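PDB 5O8P: L-lysine 6-monooxygenase involved in desferrioxamine biosynthesis from Erwinia amylovora CFBP1430, which probably uses FAD and NADPH to N-hydroxylate cadaverine, a step in the biosynthesis of the siderophore desferrioxamine. Local coordinates for residues I14-F19 and G115-N120; L21-L26 and G35-Q40; S73-L78 and A111-N116. All coordinates share one frame; numbering follows the deposited sequence.

Contact 1: residues I14-F19 and G115-N120; sequences IGIGPF and GNLRWN. With FAD (flavin-adenine dinucleotide), chain C.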
loop_
_atom_site.group_PDB
_atom_site.type_symbol
_atom_site.label_atom_id
_atom_site.label_comp_id
_atom_site.label_asym_id
_atom_site.label_seq_id
_atom_site.Cartn_x
_atom_site.Cartn_y
_atom_site.Cartn_z
ATOM N N ILE B 14 34.409 -5.500 -23.747
ATOM C CA ILE B 14 35.137 -4.278 -23.392
ATOM C C ILE B 14 34.211 -3.393 -22.573
ATOM O O ILE B 14 33.235 -2.891 -23.087
ATOM C CB ILE B 14 35.589 -3.521 -24.645
ATOM C CG1 ILE B 14 36.513 -4.399 -25.480
ATOM C CG2 ILE B 14 36.250 -2.197 -24.270
ATOM C CD1 ILE B 14 36.854 -3.802 -26.835
ATOM N N GLY B 15 34.544 -3.203 -21.309
ATOM C CA GLY B 15 33.714 -2.494 -20.340
ATOM C C GLY B 15 33.039 -3.498 -19.437
ATOM O O GLY B 15 32.539 -4.489 -19.926
ATOM N N ILE B 16 33.065 -3.271 -18.127
ATOM C CA ILE B 16 32.400 -4.138 -17.162
ATOM C C ILE B 16 31.458 -3.286 -16.308
ATOM O O ILE B 16 31.709 -2.975 -15.119
ATOM C CB ILE B 16 33.393 -4.939 -16.293
ATOM C CG1 ILE B 16 34.351 -5.737 -17.172
ATOM C CG2 ILE B 16 32.651 -5.918 -15.385
ATOM C CD1 ILE B 16 35.556 -6.261 -16.412
ATOM N N GLY B 17 30.372 -2.890 -16.953
ATOM C CA GLY B 17 29.223 -2.334 -16.255
ATOM C C GLY B 17 28.355 -3.485 -15.830
ATOM O O GLY B 17 28.756 -4.631 -16.001
ATOM N N PRO B 18 27.162 -3.202 -15.283
ATOM C CA PRO B 18 26.274 -4.296 -14.876
ATOM C C PRO B 18 25.850 -5.196 -16.025
ATOM O O PRO B 18 25.623 -6.392 -15.797
ATOM C CB PRO B 18 25.057 -3.580 -14.281
ATOM C CG PRO B 18 25.482 -2.164 -14.068
ATOM C CD PRO B 18 26.538 -1.884 -15.085
ATOM N N PHE B 19 25.777 -4.647 -17.235
ATOM C CA PHE B 19 25.460 -5.467 -18.409
ATOM C C PHE B 19 26.543 -6.500 -18.770
ATOM O O PHE B 19 26.240 -7.690 -18.826
ATOM C CB PHE B 19 25.102 -4.590 -19.617
ATOM C CG PHE B 19 23.936 -3.691 -19.371
ATOM C CD1 PHE B 19 22.767 -4.172 -18.757
ATOM C CD2 PHE B 19 23.966 -2.379 -19.766
ATOM C CE1 PHE B 19 21.690 -3.354 -18.521
ATOM C CE2 PHE B 19 22.869 -1.555 -19.537
ATOM C CZ PHE B 19 21.752 -2.044 -18.899
ATOM N N GLY B 115 36.314 -15.423 -12.661
ATOM C CA GLY B 115 37.645 -15.568 -13.221
ATOM C C GLY B 115 37.883 -14.820 -14.528
ATOM O O GLY B 115 39.023 -14.523 -14.864
ATOM N N ASN B 116 36.822 -14.507 -15.264
ATOM C CA ASN B 116 36.960 -13.979 -16.633
ATOM C C ASN B 116 37.081 -12.459 -16.739
ATOM O O ASN B 116 36.998 -11.924 -17.842
ATOM C CB ASN B 116 35.836 -14.497 -17.541
ATOM C CG ASN B 116 34.453 -14.322 -16.948
ATOM O OD1 ASN B 116 34.288 -13.724 -15.882
ATOM N ND2 ASN B 116 33.437 -14.874 -17.636
ATOM N N LEU B 117 37.304 -11.767 -15.621
ATOM C CA LEU B 117 37.429 -10.301 -15.631
ATOM C C LEU B 117 38.884 -9.869 -15.533
ATOM O O LEU B 117 39.628 -10.466 -14.780
ATOM C CB LEU B 117 36.642 -9.692 -14.461
ATOM C CG LEU B 117 35.183 -10.133 -14.342
ATOM C CD1 LEU B 117 34.518 -9.412 -13.178
ATOM C CD2 LEU B 117 34.447 -9.898 -15.664
ATOM N N ARG B 118 39.265 -8.844 -16.295
ATOM C CA ARG B 118 40.598 -8.250 -16.252
ATOM C C ARG B 118 40.477 -6.754 -15.970
ATOM O O ARG B 118 40.176 -5.958 -16.869
ATOM C CB ARG B 118 41.342 -8.470 -17.586
ATOM C CG ARG B 118 42.693 -9.131 -17.413
ATOM C CD ARG B 118 42.699 -10.608 -17.749
ATOM N NE ARG B 118 41.861 -11.421 -16.868
ATOM C CZ ARG B 118 41.783 -12.759 -16.900
ATOM N NH1 ARG B 118 42.515 -13.484 -17.756
ATOM N NH2 ARG B 118 40.967 -13.386 -16.061
ATOM N N TRP B 119 40.706 -6.371 -14.719
ATOM C CA TRP B 119 40.631 -4.959 -14.323
ATOM C C TRP B 119 41.905 -4.197 -14.701
ATOM O O TRP B 119 42.878 -4.791 -15.149
ATOM C CB TRP B 119 40.357 -4.841 -12.819
ATOM C CG TRP B 119 39.066 -5.471 -12.424
ATOM C CD1 TRP B 119 38.897 -6.660 -11.785
ATOM C CD2 TRP B 119 37.758 -4.965 -12.689
ATOM N NE1 TRP B 119 37.563 -6.928 -11.627
ATOM C CE2 TRP B 119 36.838 -5.900 -12.168
ATOM C CE3 TRP B 119 37.272 -3.805 -13.311
ATOM C CZ2 TRP B 119 35.454 -5.713 -12.242
ATOM C CZ3 TRP B 119 35.900 -3.614 -13.397
ATOM C CH2 TRP B 119 35.004 -4.561 -12.860
ATOM N N ASN B 120 41.886 -2.878 -14.525
ATOM C CA ASN B 120 43.048 -2.013 -14.808
ATOM C C ASN B 120 43.581 -2.185 -16.238
ATOM O O ASN B 120 44.766 -2.226 -16.458
ATOM C CB ASN B 120 44.151 -2.228 -13.756
ATOM C CG ASN B 120 43.714 -1.803 -12.358
ATOM O OD1 ASN B 120 43.707 -2.615 -11.430
ATOM N ND2 ASN B 120 43.319 -0.526 -12.206
HETATM P PA FAD C . 28.663 1.417 -16.915
HETATM O O1A FAD C . 28.733 1.670 -15.420
HETATM O O2A FAD C . 28.657 2.592 -17.864
HETATM O O5B FAD C . 29.915 0.451 -17.242
HETATM C C5B FAD C . 30.918 0.786 -18.195
HETATM C C4B FAD C . 32.317 0.363 -17.764
HETATM O O4B FAD C . 33.176 0.328 -18.914
HETATM C C3B FAD C . 32.951 1.345 -16.785
HETATM O O3B FAD C . 33.520 0.608 -15.694
HETATM C C2B FAD C . 33.981 2.108 -17.617
HETATM O O2B FAD C . 35.131 2.537 -16.880
HETATM C C1B FAD C . 34.373 1.078 -18.659
HETATM N N9A FAD C . 35.007 1.605 -19.899
HETATM C C8A FAD C . 34.583 2.592 -20.716
HETATM N N7A FAD C . 35.456 2.761 -21.748
HETATM C C5A FAD C . 36.459 1.869 -21.596
HETATM C C6A FAD C . 37.710 1.496 -22.311
HETATM N N6A FAD C . 38.086 2.134 -23.446
HETATM N N1A FAD C . 38.467 0.492 -21.795
HETATM C C2A FAD C . 38.120 -0.161 -20.665
HETATM N N3A FAD C . 37.007 0.133 -19.966
HETATM C C4A FAD C . 36.153 1.112 -20.373
HETATM N N1 FAD C . 18.701 1.041 -14.483
HETATM C C2 FAD C . 17.853 0.148 -13.908
HETATM O O2 FAD C . 17.326 -0.719 -14.641
HETATM N N3 FAD C . 17.573 0.164 -12.586
HETATM C C4 FAD C . 18.113 1.074 -11.755
HETATM O O4 FAD C . 17.835 1.071 -10.540
HETATM C C4X FAD C . 19.051 2.085 -12.305
HETATM N N5 FAD C . 19.630 3.023 -11.523
HETATM C C5X FAD C . 20.478 3.933 -12.058
HETATM C C6 FAD C . 21.043 4.878 -11.204
HETATM C C7 FAD C . 21.925 5.845 -11.680
HETATM C C7M FAD C . 22.521 6.859 -10.735
HETATM C C8 FAD C . 22.266 5.861 -13.132
HETATM C C8M FAD C . 23.216 6.896 -13.672
HETATM C C9 FAD C . 21.703 4.922 -13.997
HETATM C C9A FAD C . 20.811 3.939 -13.529
HETATM N N10 FAD C . 20.210 2.948 -14.378
HETATM C C10 FAD C . 19.321 2.017 -13.770
HETATM C "C1'" FAD C . 20.464 2.842 -15.841
HETATM C "C2'" FAD C . 21.584 1.831 -16.179
HETATM O "O2'" FAD C . 21.391 0.602 -15.449
HETATM C "C3'" FAD C . 23.006 2.365 -15.921
HETATM O "O3'" FAD C . 23.257 3.530 -16.723
HETATM C "C4'" FAD C . 24.106 1.333 -16.202
HETATM O "O4'" FAD C . 25.260 1.640 -15.412
HETATM C "C5'" FAD C . 24.516 1.289 -17.672
HETATM O "O5'" FAD C . 25.104 0.018 -17.954
HETATM P P FAD C . 26.613 -0.082 -18.480
HETATM O O1P FAD C . 26.964 -1.549 -18.614
HETATM O O2P FAD C . 26.634 0.811 -19.688
HETATM O O3P FAD C . 27.321 0.523 -17.144
#

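Contact 2: residues L21-L26 and G35-Q40; sequences LGLACL and GVFLDQ. With FAD (flavin-adenine dinucleotide), chain C.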
loop_
_atom_site.group_PDB
_atom_site.type_symbol
_atom_site.label_atom_id
_atom_site.label_comp_id
_atom_site.label_asym_id
_atom_site.label_seq_id
_atom_site.Cartn_x
_atom_site.Cartn_y
_atom_site.Cartn_z
ATOM N N LEU B 21 29.032 -7.375 -16.849
ATOM C CA LEU B 21 29.217 -8.195 -15.648
ATOM C C LEU B 21 28.189 -9.322 -15.647
ATOM O O LEU B 21 28.479 -10.443 -15.228
ATOM C CB LEU B 21 29.092 -7.356 -14.373
ATOM C CG LEU B 21 29.315 -8.101 -13.052
ATOM C CD1 LEU B 21 30.713 -8.699 -12.997
ATOM C CD2 LEU B 21 29.082 -7.197 -11.838
ATOM N N GLY B 22 26.980 -9.019 -16.117
ATOM C CA GLY B 22 25.950 -10.032 -16.331
ATOM C C GLY B 22 26.404 -11.068 -17.325
ATOM O O GLY B 22 26.457 -12.255 -17.001
ATOM N N LEU B 23 26.764 -10.618 -18.525
ATOM C CA LEU B 23 27.288 -11.525 -19.562
ATOM C C LEU B 23 28.397 -12.422 -19.017
ATOM O O LEU B 23 28.454 -13.613 -19.338
ATOM C CB LEU B 23 27.812 -10.745 -20.772
ATOM C CG LEU B 23 28.192 -11.544 -22.022
ATOM C CD1 LEU B 23 27.121 -12.537 -22.406
ATOM C CD2 LEU B 23 28.468 -10.598 -23.176
ATOM N N ALA B 24 29.259 -11.851 -18.176
ATOM C CA ALA B 24 30.362 -12.593 -17.584
ATOM C C ALA B 24 29.891 -13.719 -16.680
ATOM O O ALA B 24 30.417 -14.832 -16.777
ATOM C CB ALA B 24 31.283 -11.660 -16.822
ATOM N N CYS B 25 28.918 -13.445 -15.810
ATOM C CA CYS B 25 28.369 -14.498 -14.949
ATOM C C CYS B 25 27.650 -15.568 -15.754
ATOM O O CYS B 25 27.682 -16.741 -15.419
ATOM C CB CYS B 25 27.381 -13.931 -13.943
ATOM S SG CYS B 25 28.002 -12.629 -12.879
ATOM N N LEU B 26 26.968 -15.150 -16.806
ATOM C CA LEU B 26 26.247 -16.086 -17.646
ATOM C C LEU B 26 27.189 -16.904 -18.505
ATOM O O LEU B 26 26.912 -18.077 -18.722
ATOM C CB LEU B 26 25.197 -15.373 -18.501
ATOM C CG LEU B 26 24.011 -14.806 -17.711
ATOM C CD1 LEU B 26 23.094 -13.997 -18.620
ATOM C CD2 LEU B 26 23.227 -15.911 -17.023
ATOM N N GLY B 35 35.946 -16.619 -23.002
ATOM C CA GLY B 35 35.672 -15.195 -23.073
ATOM C C GLY B 35 36.412 -14.455 -21.975
ATOM O O GLY B 35 36.748 -15.020 -20.941
ATOM N N VAL B 36 36.685 -13.191 -22.227
ATOM C CA VAL B 36 37.368 -12.362 -21.264
ATOM C C VAL B 36 36.803 -10.943 -21.335
ATOM O O VAL B 36 36.320 -10.501 -22.389
ATOM C CB VAL B 36 38.894 -12.399 -21.507
ATOM C CG1 VAL B 36 39.281 -11.614 -22.746
ATOM C CG2 VAL B 36 39.668 -11.907 -20.300
ATOM N N PHE B 37 36.864 -10.249 -20.202
ATOM C CA PHE B 37 36.277 -8.940 -20.065
ATOM C C PHE B 37 37.308 -7.957 -19.561
ATOM O O PHE B 37 37.953 -8.208 -18.554
ATOM C CB PHE B 37 35.119 -9.011 -19.079
ATOM C CG PHE B 37 33.956 -9.804 -19.580
ATOM C CD1 PHE B 37 32.946 -9.193 -20.312
ATOM C CD2 PHE B 37 33.889 -11.179 -19.361
ATOM C CE1 PHE B 37 31.878 -9.929 -20.785
ATOM C CE2 PHE B 37 32.825 -11.925 -19.846
ATOM C CZ PHE B 37 31.815 -11.294 -20.539
ATOM N N LEU B 38 37.421 -6.823 -20.246
ATOM C CA LEU B 38 38.430 -5.803 -19.979
ATOM C C LEU B 38 37.774 -4.521 -19.489
ATOM O O LEU B 38 36.886 -4.022 -20.152
ATOM C CB LEU B 38 39.170 -5.485 -21.281
ATOM C CG LEU B 38 40.262 -6.412 -21.812
ATOM C CD1 LEU B 38 40.117 -7.854 -21.367
ATOM C CD2 LEU B 38 40.348 -6.300 -23.328
ATOM N N ASP B 39 38.230 -3.971 -18.366
ATOM C CA ASP B 39 37.749 -2.669 -17.868
ATOM C C ASP B 39 38.924 -1.839 -17.335
ATOM O O ASP B 39 39.876 -2.396 -16.793
ATOM C CB ASP B 39 36.709 -2.884 -16.764
ATOM C CG ASP B 39 35.950 -1.607 -16.393
ATOM O OD1 ASP B 39 34.918 -1.318 -17.029
ATOM O OD2 ASP B 39 36.378 -0.894 -15.463
ATOM N N GLN B 40 38.847 -0.516 -17.485
ATOM C CA GLN B 40 39.953 0.373 -17.125
ATOM C C GLN B 40 40.046 0.714 -15.634
ATOM O O GLN B 40 41.126 1.055 -15.142
ATOM C CB GLN B 40 39.924 1.642 -17.968
ATOM C CG GLN B 40 38.838 2.628 -17.642
ATOM C CD GLN B 40 38.681 3.655 -18.743
ATOM O OE1 GLN B 40 39.656 4.262 -19.230
ATOM N NE2 GLN B 40 37.451 3.852 -19.150
HETATM P PA FAD C . 28.663 1.417 -16.915
HETATM O O1A FAD C . 28.733 1.670 -15.420
HETATM O O2A FAD C . 28.657 2.592 -17.864
HETATM O O5B FAD C . 29.915 0.451 -17.242
HETATM C C5B FAD C . 30.918 0.786 -18.195
HETATM C C4B FAD C . 32.317 0.363 -17.764
HETATM O O4B FAD C . 33.176 0.328 -18.914
HETATM C C3B FAD C . 32.951 1.345 -16.785
HETATM O O3B FAD C . 33.520 0.608 -15.694
HETATM C C2B FAD C . 33.981 2.108 -17.617
HETATM O O2B FAD C . 35.131 2.537 -16.880
HETATM C C1B FAD C . 34.373 1.078 -18.659
HETATM N N9A FAD C . 35.007 1.605 -19.899
HETATM C C8A FAD C . 34.583 2.592 -20.716
HETATM N N7A FAD C . 35.456 2.761 -21.748
HETATM C C5A FAD C . 36.459 1.869 -21.596
HETATM C C6A FAD C . 37.710 1.496 -22.311
HETATM N N6A FAD C . 38.086 2.134 -23.446
HETATM N N1A FAD C . 38.467 0.492 -21.795
HETATM C C2A FAD C . 38.120 -0.161 -20.665
HETATM N N3A FAD C . 37.007 0.133 -19.966
HETATM C C4A FAD C . 36.153 1.112 -20.373
HETATM N N1 FAD C . 18.701 1.041 -14.483
HETATM C C2 FAD C . 17.853 0.148 -13.908
HETATM O O2 FAD C . 17.326 -0.719 -14.641
HETATM N N3 FAD C . 17.573 0.164 -12.586
HETATM C C4 FAD C . 18.113 1.074 -11.755
HETATM O O4 FAD C . 17.835 1.071 -10.540
HETATM C C4X FAD C . 19.051 2.085 -12.305
HETATM N N5 FAD C . 19.630 3.023 -11.523
HETATM C C5X FAD C . 20.478 3.933 -12.058
HETATM C C6 FAD C . 21.043 4.878 -11.204
HETATM C C7 FAD C . 21.925 5.845 -11.680
HETATM C C7M FAD C . 22.521 6.859 -10.735
HETATM C C8 FAD C . 22.266 5.861 -13.132
HETATM C C8M FAD C . 23.216 6.896 -13.672
HETATM C C9 FAD C . 21.703 4.922 -13.997
HETATM C C9A FAD C . 20.811 3.939 -13.529
HETATM N N10 FAD C . 20.210 2.948 -14.378
HETATM C C10 FAD C . 19.321 2.017 -13.770
HETATM C "C1'" FAD C . 20.464 2.842 -15.841
HETATM C "C2'" FAD C . 21.584 1.831 -16.179
HETATM O "O2'" FAD C . 21.391 0.602 -15.449
HETATM C "C3'" FAD C . 23.006 2.365 -15.921
HETATM O "O3'" FAD C . 23.257 3.530 -16.723
HETATM C "C4'" FAD C . 24.106 1.333 -16.202
HETATM O "O4'" FAD C . 25.260 1.640 -15.412
HETATM C "C5'" FAD C . 24.516 1.289 -17.672
HETATM O "O5'" FAD C . 25.104 0.018 -17.954
HETATM P P FAD C . 26.613 -0.082 -18.480
HETATM O O1P FAD C . 26.964 -1.549 -18.614
HETATM O O2P FAD C . 26.634 0.811 -19.688
HETATM O O3P FAD C . 27.321 0.523 -17.144
#

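Contact 3: residues S73-L78 and A111-N116; sequences SPYSLL and AERLGN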
loop_
_atom_site.group_PDB
_atom_site.type_symbol
_atom_site.label_atom_id
_atom_site.label_comp_id
_atom_site.label_asym_id
_atom_site.label_seq_id
_atom_site.Cartn_x
_atom_site.Cartn_y
_atom_site.Cartn_z
ATOM N N SER B 73 21.878 -20.075 -11.218
ATOM C CA SER B 73 23.246 -19.555 -11.224
ATOM C C SER B 73 23.667 -19.148 -9.830
ATOM O O SER B 73 22.868 -18.549 -9.084
ATOM C CB SER B 73 23.415 -18.341 -12.136
ATOM O OG SER B 73 24.692 -17.722 -11.919
ATOM N N PRO B 74 24.922 -19.468 -9.470
ATOM C CA PRO B 74 25.437 -19.044 -8.175
ATOM C C PRO B 74 25.685 -17.531 -8.076
ATOM O O PRO B 74 25.836 -17.033 -6.962
ATOM C CB PRO B 74 26.717 -19.858 -8.016
ATOM C CG PRO B 74 27.128 -20.198 -9.398
ATOM C CD PRO B 74 25.903 -20.260 -10.233
ATOM N N TYR B 75 25.657 -16.803 -9.198
ATOM C CA TYR B 75 25.754 -15.333 -9.160
ATOM C C TYR B 75 24.443 -14.607 -8.882
ATOM O O TYR B 75 24.380 -13.383 -8.995
ATOM C CB TYR B 75 26.392 -14.811 -10.456
ATOM C CG TYR B 75 27.785 -15.322 -10.587
ATOM C CD1 TYR B 75 28.806 -14.737 -9.873
ATOM C CD2 TYR B 75 28.073 -16.437 -11.344
ATOM C CE1 TYR B 75 30.098 -15.215 -9.949
ATOM C CE2 TYR B 75 29.361 -16.924 -11.432
ATOM C CZ TYR B 75 30.365 -16.310 -10.724
ATOM O OH TYR B 75 31.638 -16.779 -10.790
ATOM N N SER B 76 23.400 -15.334 -8.499
ATOM C CA SER B 76 22.105 -14.705 -8.209
ATOM C C SER B 76 22.199 -13.846 -6.965
ATOM O O SER B 76 23.024 -14.089 -6.087
ATOM C CB SER B 76 21.008 -15.758 -8.016
ATOM O OG SER B 76 21.109 -16.360 -6.737
ATOM N N LEU B 77 21.335 -12.844 -6.899
ATOM C CA LEU B 77 21.193 -11.992 -5.713
ATOM C C LEU B 77 20.777 -12.809 -4.484
ATOM O O LEU B 77 21.260 -12.557 -3.387
ATOM C CB LEU B 77 20.203 -10.861 -6.000
ATOM C CG LEU B 77 19.883 -9.786 -4.971
ATOM C CD1 LEU B 77 18.839 -10.236 -3.956
ATOM C CD2 LEU B 77 21.152 -9.301 -4.301
ATOM N N LEU B 78 19.890 -13.781 -4.675
ATOM C CA LEU B 78 19.463 -14.657 -3.582
ATOM C C LEU B 78 20.602 -15.528 -3.078
ATOM O O LEU B 78 20.728 -15.751 -1.877
ATOM C CB LEU B 78 18.259 -15.517 -3.996
ATOM C CG LEU B 78 16.939 -14.749 -4.069
ATOM C CD1 LEU B 78 15.852 -15.655 -4.601
ATOM C CD2 LEU B 78 16.537 -14.200 -2.708
ATOM N N ALA B 111 31.853 -9.870 -9.059
ATOM C CA ALA B 111 33.074 -9.547 -9.799
ATOM C C ALA B 111 34.304 -10.212 -9.180
ATOM O O ALA B 111 35.171 -10.684 -9.892
ATOM C CB ALA B 111 33.270 -8.044 -9.877
ATOM N N GLU B 112 34.354 -10.252 -7.856
ATOM C CA GLU B 112 35.429 -10.926 -7.128
ATOM C C GLU B 112 35.421 -12.449 -7.408
ATOM O O GLU B 112 36.457 -13.024 -7.720
ATOM C CB GLU B 112 35.322 -10.612 -5.618
ATOM C CG GLU B 112 36.640 -10.554 -4.855
ATOM C CD GLU B 112 37.297 -11.920 -4.638
ATOM O OE1 GLU B 112 36.573 -12.944 -4.525
ATOM O OE2 GLU B 112 38.555 -11.968 -4.573
ATOM N N ARG B 113 34.251 -13.083 -7.339
ATOM C CA ARG B 113 34.120 -14.546 -7.539
ATOM C C ARG B 113 34.519 -14.998 -8.950
ATOM O O ARG B 113 34.986 -16.116 -9.139
ATOM C CB ARG B 113 32.680 -15.012 -7.261
ATOM C CG ARG B 113 32.531 -16.136 -6.246
ATOM C CD ARG B 113 31.092 -16.658 -6.188
ATOM N NE ARG B 113 30.888 -17.626 -7.273
ATOM C CZ ARG B 113 30.416 -18.875 -7.158
ATOM N NH1 ARG B 113 30.019 -19.376 -5.977
ATOM N NH2 ARG B 113 30.344 -19.639 -8.261
ATOM N N LEU B 114 34.305 -14.137 -9.939
ATOM C CA LEU B 114 34.550 -14.490 -11.331
ATOM C C LEU B 114 36.031 -14.596 -11.656
ATOM O O LEU B 114 36.877 -13.951 -11.032
ATOM C CB LEU B 114 33.918 -13.461 -12.279
ATOM C CG LEU B 114 32.392 -13.479 -12.408
ATOM C CD1 LEU B 114 31.876 -12.140 -12.938
ATOM C CD2 LEU B 114 31.960 -14.605 -13.318
ATOM N N GLY B 115 36.314 -15.423 -12.661
ATOM C CA GLY B 115 37.645 -15.568 -13.221
ATOM C C GLY B 115 37.883 -14.820 -14.528
ATOM O O GLY B 115 39.023 -14.523 -14.864
ATOM N N ASN B 116 36.822 -14.507 -15.264
ATOM C CA ASN B 116 36.960 -13.979 -16.633
ATOM C C ASN B 116 37.081 -12.459 -16.739
ATOM O O ASN B 116 36.998 -11.924 -17.842
ATOM C CB ASN B 116 35.836 -14.497 -17.541
ATOM C CG ASN B 116 34.453 -14.322 -16.948
ATOM O OD1 ASN B 116 34.288 -13.724 -15.882
ATOM N ND2 ASN B 116 33.437 -14.874 -17.636
#

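Contact 1: residues I14-F19 and G115-N120
I16 reaches from the cofactor-binding turn to W119 and L117, and its side chain carries the whole contact. CB starts beside the outer rim of the indole, 3.8 Å from W119 CH2. The branch methyl CG2 stands anti to the backbone N and meets the same ring atom, W119 CH2, at 3.7 Å. That placement sets CG1 beside the backbone N instead (chi1 -55°), and an extended second torsion (chi2 165°) carries CD1 out over the indole. There the methyl lies above the face of the six-membered ring in a CH-pi contact, 4.0 Å from I16 CD1 to the centroid of the W119 ring and only 12° off its normal. The same methyl also touches L117, with I16 CD1 3.9 Å from L117 CD2, so it fills the angle between a leucine and a flat ring. The contact is buried and wholly apolar. Just beyond it R118 folds back along its own strand, where R118 NE donates to L117 O from above the carbonyl plane.

The turn itself, G15-P18, faces FAD. G15 CA lies 3.2 Å from FAD O4B, and G17, at the N-cap of helix 18-27, brings its CA to 3.0 Å from FAD O5B. The ring carbon P18 CD follows at 3.3 Å from FAD O3P, which sets the first turn of the helix against the diphosphate, where the helix end probably helps to offset its negative charge. The backbone N of I16 is held by D39 OD1, and N20 ND2 binds G15 O. A glycine-rich turn between a first strand and the helix that meets the diphosphate is the hallmark of a Rossmann-type FAD-binding fold.

Contact 2: residues L21-L26 and G35-Q40
F37 and L23 are brought together by two different first torsions: F37 CG stands anti to its carbonyl carbon (chi1 -68°), sending the ring from the strand to the helix, whereas L23 CG stands anti to its backbone N (chi1 -171°) and swings to the rim of that ring. The phenyl group is thus met from two directions. A24 CB sits over one face in a CH-pi contact, 3.8 Å from the centroid of the F37 ring and 27° off the normal, with A24 CB to F37 CE2 as the near pair at 3.4 Å. L23 CG comes in at the edge, in the ring plane, 3.9 Å from F37 CZ, and the two side chains cross at about a right angle. The ring also lies beside the helix backbone, where A24 N and CA are neighbours of F37 CZ.

Past the end of the strand the chain turns to the cofactor. D39 OD1 approaches FAD O3B to 2.7 Å, as expected of the acidic residue that follows the second strand of a Rossmann-type fold, and Q40 N lies 3.2 Å from FAD N3A of the adenine. F37 also meets F11, I16 and L117. Helix 18-27 thereby packs on strand 35-38 as the connecting helix of a beta-alpha-beta unit begun by strand 8-14, with strand 117-118 alongside and helix 399-410 against L23 and L26.

Contact 3: residues S73-L78 and A111-N116
The hydroxyl of Y75 is a meeting point for three groups. Its hydrogen-bond partner is E28 OE1, while L114 CD2 lies 3.3 Å from Y75 OH and R113 NE approaches Y75 OH to 3.7 Å, with the oxygen at the edge of the guanidinium group and in its plane. The same glutamate also accepts from the backbone N of G115 through OE2, so E28 ties the tyrosine to the chain just beyond helix 100-113.

Around this polar end the packing is mixed. L114 CD2 reaches Y75 CZ at 3.5 Å, an apolar contact beside the hydroxyl. R113 bends at its third torsion (chi3 83°), which brings NE down to the tyrosine and leaves the guanidinium end by P74. The resulting cation-pi contact is off-centre: R113 CZ is 4.8 Å from the centroid of the Y75 ring, 27° off the normal, and the two planes stand 81° apart. Farther out, P74 covers one face of the guanidinium with its CB, and P74 CG lies 3.5 Å from R113 NH2. This arginine is exposed, in contrast to the buried Y75 and L114.

The loop that presents P74 and Y75 is braced from within, as Y75 N donates to S73 OG at 3.0 Å. P74 also packs on T72 of the second subunit. An ST turn, here overlapping a type I turn from S73 to S76, thus runs into the N-cap of helix 77-83, where S76 OG caps N79 N, and docks on the C-terminal end of helix 100-113.

How the contacts relate
From the N terminus the chain leaves strand 8-14 through the cofactor turn, which runs into helix 18-27. Contact 2 closes the shortest loop, bringing residues 35-40 back to 21-26. Contact 3 opens after that loop is complete and joins 73-78 to 111-116 around helices 77-83 and 87-93. Contact 1 spans the widest interval, from 14-19 to 115-120; contacts 2 and 3 both fall within that span, one after the other, and contact 3 ends on the same stretch, sharing G115 and N116. Strand 117-118 then pairs parallel with strand 35-38, R118 N lying 2.7 Å from F37 O. Together the contacts tie the FAD-binding sheet, its first helix and the end of helix 100-113 to the loop at the second subunit.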